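Local coordinates for lipoprotein (Clostridium difficile, PDB 4OTE) that binds selenomethionine and is probably a membrane-anchored lipoprotein that delivers methionine to a transporter, at residues Asp98-Asn110 against Pro146-Ile159. Sequence-based numbering, arbitrary orientation.
Sequences DEFKKGDTIAISN and PKGIQFKELDIAQI. With ZN (zinc ion), chain K; ZN (zinc ion), chain E.
Ile106, Ile108, Ile149 and Phe151 form the tight side of this contact. In one of its two modelled conformers Ile108 lies alongside Phe151, with CD1 3.6 Å from Phe151 CD1. Ile149 CG2 sits over one face of the Phe151 ring, offset toward the rim, and meets Ile106 CD1 at 3.7 Å. The other branch of Ile149 turns away from this group: CD1 lies 4.0 Å from Phe100 CD1, the two side chains crossing at about a right angle. Helix 112-124 covers Ile106, Ile108 and Phe151. Strands 105-109 and 150-154 run parallel, and the helix joins them in a beta-alpha-beta crossover of one lobe of a periplasmic-binding-protein fold. Strand 150-154 is the outermost of its sheet in this chain. Six backbone bonds run from Asp104 to Asn110; Ile108 N to Lys152 O, 2.9 Å, is nearly straight at 171°. On the other face Ala107 CB packs on Ile159 CG2 at 4.0 Å, whereas Lys152 extends away and is exposed. The turn end is looser. Exposed Lys102 bends at chi2 (78°), which brings NZ to Pro146 O at 2.7 Å. Nearby, Lys101 NZ forms a salt bridge with Asp104 OD1 at 2.7 Å, using the syn lone pair of that oxygen.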
loop_
_atom_site.group_PDB
_atom_site.type_symbol
_atom_site.label_atom_id
_atom_site.label_comp_id
_atom_site.label_asym_id
_atom_site.label_seq_id
_atom_site.Cartn_x
_atom_site.Cartn_y
_atom_site.Cartn_z
ATOM N N ASP A 98 -21.582 5.299 10.200
ATOM C CA ASP A 98 -22.798 5.985 10.644
ATOM C C ASP A 98 -22.735 6.450 12.104
ATOM O O ASP A 98 -23.504 7.323 12.501
ATOM C CB ASP A 98 -24.025 5.076 10.472
ATOM C CG ASP A 98 -24.329 4.757 9.016
ATOM O OD1 ASP A 98 -23.887 5.517 8.128
ATOM O OD2 ASP A 98 -25.015 3.743 8.761
ATOM N N GLU A 99 -21.833 5.866 12.894
ATOM C CA GLU A 99 -21.745 6.156 14.327
ATOM C C GLU A 99 -20.806 7.316 14.681
ATOM O O GLU A 99 -20.637 7.626 15.860
ATOM C CB GLU A 99 -21.332 4.890 15.088
ATOM C CG GLU A 99 -22.325 3.748 14.925
ATOM C CD GLU A 99 -21.981 2.529 15.762
ATOM O OE1 GLU A 99 -20.918 1.914 15.528
ATOM O OE2 GLU A 99 -22.790 2.165 16.642
ATOM N N PHE A 100 -20.199 7.956 13.678
ATOM C CA PHE A 100 -19.378 9.147 13.926
ATOM C C PHE A 100 -20.235 10.277 14.509
ATOM O O PHE A 100 -21.388 10.455 14.119
ATOM C CB PHE A 100 -18.666 9.631 12.649
ATOM C CG PHE A 100 -17.396 8.877 12.331
ATOM C CD1 PHE A 100 -16.336 8.857 13.232
ATOM C CD2 PHE A 100 -17.255 8.202 11.124
ATOM C CE1 PHE A 100 -15.171 8.164 12.942
ATOM C CE2 PHE A 100 -16.089 7.508 10.828
ATOM C CZ PHE A 100 -15.046 7.490 11.738
ATOM N N LYS A 101 -19.660 11.021 15.450
ATOM C CA LYS A 101 -20.347 12.133 16.119
ATOM C C LYS A 101 -19.369 13.281 16.376
ATOM O O LYS A 101 -18.172 13.145 16.121
ATOM C CB LYS A 101 -20.968 11.661 17.441
ATOM C CG LYS A 101 -20.017 10.894 18.351
ATOM C CD LYS A 101 -20.288 11.176 19.822
ATOM C CE LYS A 101 -19.549 10.215 20.744
ATOM N NZ LYS A 101 -18.107 10.038 20.409
ATOM N N LYS A 102 -19.886 14.403 16.876
ATOM C CA LYS A 102 -19.057 15.570 17.219
ATOM C C LYS A 102 -17.897 15.199 18.137
ATOM O O LYS A 102 -18.077 14.462 19.107
ATOM C CB LYS A 102 -19.892 16.674 17.887
ATOM C CG LYS A 102 -20.135 17.907 17.024
ATOM C CD LYS A 102 -21.227 17.686 15.991
ATOM C CE LYS A 102 -21.590 18.987 15.291
ATOM N NZ LYS A 102 -22.822 18.854 14.467
ATOM N N GLY A 103 -16.710 15.709 17.818
ATOM C CA GLY A 103 -15.526 15.493 18.641
ATOM C C GLY A 103 -14.674 14.305 18.230
ATOM O O GLY A 103 -13.502 14.227 18.604
ATOM N N ASP A 104 -15.248 13.378 17.464
ATOM C CA ASP A 104 -14.534 12.166 17.064
ATOM C C ASP A 104 -13.280 12.497 16.253
ATOM O O ASP A 104 -13.253 13.467 15.493
ATOM C CB ASP A 104 -15.442 11.230 16.255
ATOM C CG ASP A 104 -16.475 10.510 17.116
ATOM O OD1 ASP A 104 -16.515 10.728 18.345
ATOM O OD2 ASP A 104 -17.260 9.716 16.554
ATOM N N THR A 105 -12.248 11.675 16.426
ATOM C CA THR A 105 -10.959 11.899 15.790
ATOM C C THR A 105 -10.616 10.770 14.820
ATOM O O THR A 105 -10.789 9.592 15.144
ATOM C CB THR A 105 -9.844 12.005 16.848
ATOM O OG1 THR A 105 -9.793 10.794 17.612
ATOM C CG2 THR A 105 -10.099 13.175 17.788
ATOM N N ILE A 106 -10.135 11.136 13.633
ATOM C CA ILE A 106 -9.621 10.164 12.668
ATOM C C ILE A 106 -8.117 10.374 12.487
ATOM O O ILE A 106 -7.673 11.478 12.164
ATOM C CB ILE A 106 -10.344 10.265 11.304
ATOM C CG1 ILE A 106 -11.832 9.929 11.471
ATOM C CG2 ILE A 106 -9.712 9.318 10.284
ATOM C CD1 ILE A 106 -12.647 10.038 10.199
ATOM N N ALA A 107 -7.339 9.316 12.708
ATOM C CA ALA A 107 -5.897 9.344 12.457
ATOM C C ALA A 107 -5.623 9.107 10.975
ATOM O O ALA A 107 -6.180 8.186 10.376
ATOM C CB ALA A 107 -5.182 8.300 13.300
ATOM N N ILE A 108 -4.763 9.947 10.401
ATOM C CA ILE A 108 -4.415 9.894 8.980
ATOM C C ILE A 108 -2.904 10.087 8.803
ATOM O O ILE A 108 -2.257 10.745 9.620
ATOM C CB ILE A 108 -5.179 10.985 8.191
ATOM C CG1 ILE A 108 -6.689 10.771 8.304
ATOM C CG2 ILE A 108 -4.795 10.992 6.720
ATOM C CD1 ILE A 108 -7.483 11.488 7.234
ATOM N N SER A 109 -2.353 9.518 7.734
ATOM C CA SER A 109 -0.941 9.670 7.407
ATOM C C SER A 109 -0.606 11.118 7.050
ATOM O O SER A 109 -1.394 11.804 6.401
ATOM C CB SER A 109 -0.566 8.758 6.237
ATOM O OG SER A 109 0.765 8.996 5.810
ATOM N N ASN A 110 0.574 11.567 7.468
ATOM C CA ASN A 110 1.073 12.894 7.101
ATOM C C ASN A 110 1.636 12.972 5.674
ATOM O O ASN A 110 2.115 14.024 5.256
ATOM C CB ASN A 110 2.109 13.395 8.124
ATOM C CG ASN A 110 3.271 12.432 8.318
ATOM O OD1 ASN A 110 3.560 11.598 7.460
ATOM N ND2 ASN A 110 3.941 12.543 9.460
ATOM N N PRO A 146 -20.156 18.235 8.935
ATOM C CA PRO A 146 -21.331 18.136 9.810
ATOM C C PRO A 146 -21.032 17.615 11.213
ATOM O O PRO A 146 -21.464 18.215 12.196
ATOM C CB PRO A 146 -22.255 17.153 9.067
ATOM C CG PRO A 146 -21.430 16.551 7.977
ATOM C CD PRO A 146 -20.400 17.582 7.638
ATOM N N LYS A 147 -20.276 16.524 11.298
ATOM C CA LYS A 147 -20.059 15.836 12.569
ATOM C C LYS A 147 -18.768 16.240 13.285
ATOM O O LYS A 147 -18.273 15.493 14.127
ATOM C CB LYS A 147 -20.097 14.326 12.342
ATOM C CG LYS A 147 -21.278 13.903 11.489
ATOM C CD LYS A 147 -21.744 12.496 11.799
ATOM C CE LYS A 147 -23.056 12.199 11.101
ATOM N NZ LYS A 147 -23.247 10.738 10.913
ATOM N N GLY A 148 -18.236 17.416 12.956
ATOM C CA GLY A 148 -17.068 17.970 13.643
ATOM C C GLY A 148 -15.942 16.977 13.846
ATOM O O GLY A 148 -15.461 16.793 14.966
ATOM N N ILE A 149 -15.528 16.334 12.758
ATOM C CA ILE A 149 -14.456 15.348 12.803
ATOM C C ILE A 149 -13.104 16.050 12.829
ATOM O O ILE A 149 -12.821 16.892 11.978
ATOM C CB ILE A 149 -14.503 14.403 11.580
ATOM C CG1 ILE A 149 -15.842 13.656 11.520
ATOM C CG2 ILE A 149 -13.337 13.417 11.609
ATOM C CD1 ILE A 149 -16.141 12.797 12.732
ATOM N N GLN A 150 -12.275 15.693 13.807
ATOM C CA GLN A 150 -10.921 16.226 13.913
ATOM C C GLN A 150 -9.950 15.204 13.334
ATOM O O GLN A 150 -10.178 13.998 13.437
ATOM C CB GLN A 150 -10.560 16.528 15.371
ATOM C CG GLN A 150 -11.691 17.147 16.180
ATOM C CD GLN A 150 -11.236 17.677 17.527
ATOM O OE1 GLN A 150 -10.158 18.258 17.647
ATOM N NE2 GLN A 150 -12.066 17.487 18.548
ATOM N N PHE A 151 -8.870 15.690 12.729
ATOM C CA PHE A 151 -7.908 14.826 12.058
ATOM C C PHE A 151 -6.540 14.890 12.723
ATOM O O PHE A 151 -5.996 15.972 12.940
ATOM C CB PHE A 151 -7.811 15.206 10.584
ATOM C CG PHE A 151 -9.090 14.992 9.834
ATOM C CD1 PHE A 151 -9.340 13.787 9.203
ATOM C CD2 PHE A 151 -10.060 15.985 9.788
ATOM C CE1 PHE A 151 -10.524 13.575 8.521
ATOM C CE2 PHE A 151 -11.248 15.781 9.107
ATOM C CZ PHE A 151 -11.481 14.573 8.473
ATOM N N LYS A 152 -5.998 13.721 13.049
ATOM C CA LYS A 152 -4.695 13.613 13.689
ATOM C C LYS A 152 -3.684 13.125 12.658
ATOM O O LYS A 152 -3.696 11.954 12.276
ATOM C CB LYS A 152 -4.784 12.648 14.872
ATOM C CG LYS A 152 -3.566 12.632 15.774
ATOM C CD LYS A 152 -3.853 11.838 17.039
ATOM C CE LYS A 152 -2.681 11.870 18.005
ATOM N NZ LYS A 152 -2.989 11.119 19.252
ATOM N N GLU A 153 -2.830 14.034 12.189
ATOM C CA GLU A 153 -1.836 13.712 11.161
ATOM C C GLU A 153 -0.585 13.122 11.807
ATOM O O GLU A 153 0.070 13.781 12.612
ATOM C CB GLU A 153 -1.494 14.952 10.328
ATOM C CG GLU A 153 -2.630 15.391 9.407
ATOM C CD GLU A 153 -2.449 16.788 8.834
ATOM O OE1 GLU A 153 -1.941 17.680 9.548
ATOM O OE2 GLU A 153 -2.837 17.003 7.665
ATOM N N LEU A 154 -0.266 11.876 11.450
ATOM C CA LEU A 154 0.827 11.128 12.074
ATOM C C LEU A 154 1.745 10.487 11.041
ATOM O O LEU A 154 1.380 10.348 9.870
ATOM C CB LEU A 154 0.258 10.019 12.964
ATOM C CG LEU A 154 -0.579 10.455 14.168
ATOM C CD1 LEU A 154 -1.327 9.266 14.758
ATOM C CD2 LEU A 154 0.303 11.117 15.217
ATOM N N ASP A 155 2.936 10.095 11.494
ATOM C CA ASP A 155 3.818 9.230 10.715
ATOM C C ASP A 155 3.105 7.898 10.565
ATOM O O ASP A 155 2.534 7.384 11.530
ATOM C CB ASP A 155 5.161 9.034 11.432
ATOM C CG ASP A 155 6.208 8.331 10.564
ATOM O OD1 ASP A 155 5.855 7.473 9.724
ATOM O OD2 ASP A 155 7.408 8.634 10.741
ATOM N N ILE A 156 3.137 7.348 9.354
ATOM C CA ILE A 156 2.430 6.105 9.037
ATOM C C ILE A 156 2.726 4.973 10.025
ATOM O O ILE A 156 1.844 4.178 10.336
ATOM C CB ILE A 156 2.732 5.644 7.589
ATOM C CG1 ILE A 156 1.828 4.476 7.195
ATOM C CG2 ILE A 156 4.201 5.270 7.418
ATOM C CD1 ILE A 156 1.810 4.219 5.705
ATOM N N ALA A 157 3.961 4.907 10.518
ATOM C CA ALA A 157 4.366 3.852 11.456
ATOM C C ALA A 157 3.680 3.957 12.825
ATOM O O ALA A 157 3.589 2.971 13.550
ATOM C CB ALA A 157 5.877 3.851 11.629
ATOM N N GLN A 158 3.201 5.148 13.170
ATOM C CA GLN A 158 2.568 5.385 14.465
ATOM C C GLN A 158 1.067 5.071 14.495
ATOM O O GLN A 158 0.483 4.948 15.572
ATOM C CB GLN A 158 2.776 6.842 14.879
ATOM C CG GLN A 158 4.234 7.229 15.056
ATOM C CD GLN A 158 4.426 8.706 15.350
ATOM O OE1 GLN A 158 3.523 9.524 15.144
ATOM N NE2 GLN A 158 5.614 9.059 15.827
ATOM N N ILE A 159 0.446 4.927 13.327
ATOM C CA ILE A 159 -1.018 4.917 13.251
ATOM C C ILE A 159 -1.670 3.680 13.890
ATOM O O ILE A 159 -2.691 3.819 14.562
ATOM C CB ILE A 159 -1.535 5.124 11.807
ATOM C CG1 ILE A 159 -0.965 6.420 11.216
ATOM C CG2 ILE A 159 -3.057 5.197 11.798
ATOM C CD1 ILE A 159 -1.313 6.649 9.761
HETATM ZN ZN ZN K . -24.508 4.206 6.019
HETATM ZN ZN ZN E . -22.586 0.409 17.146
HETATM O O HOH W 1 -26.354 3.619 6.347
HETATM O O HOH W 2 -22.367 5.155 5.031
HETATM O O HOH W 3 -25.063 6.093 5.565
HETATM O O HOH W 4 -24.121 3.173 3.724
#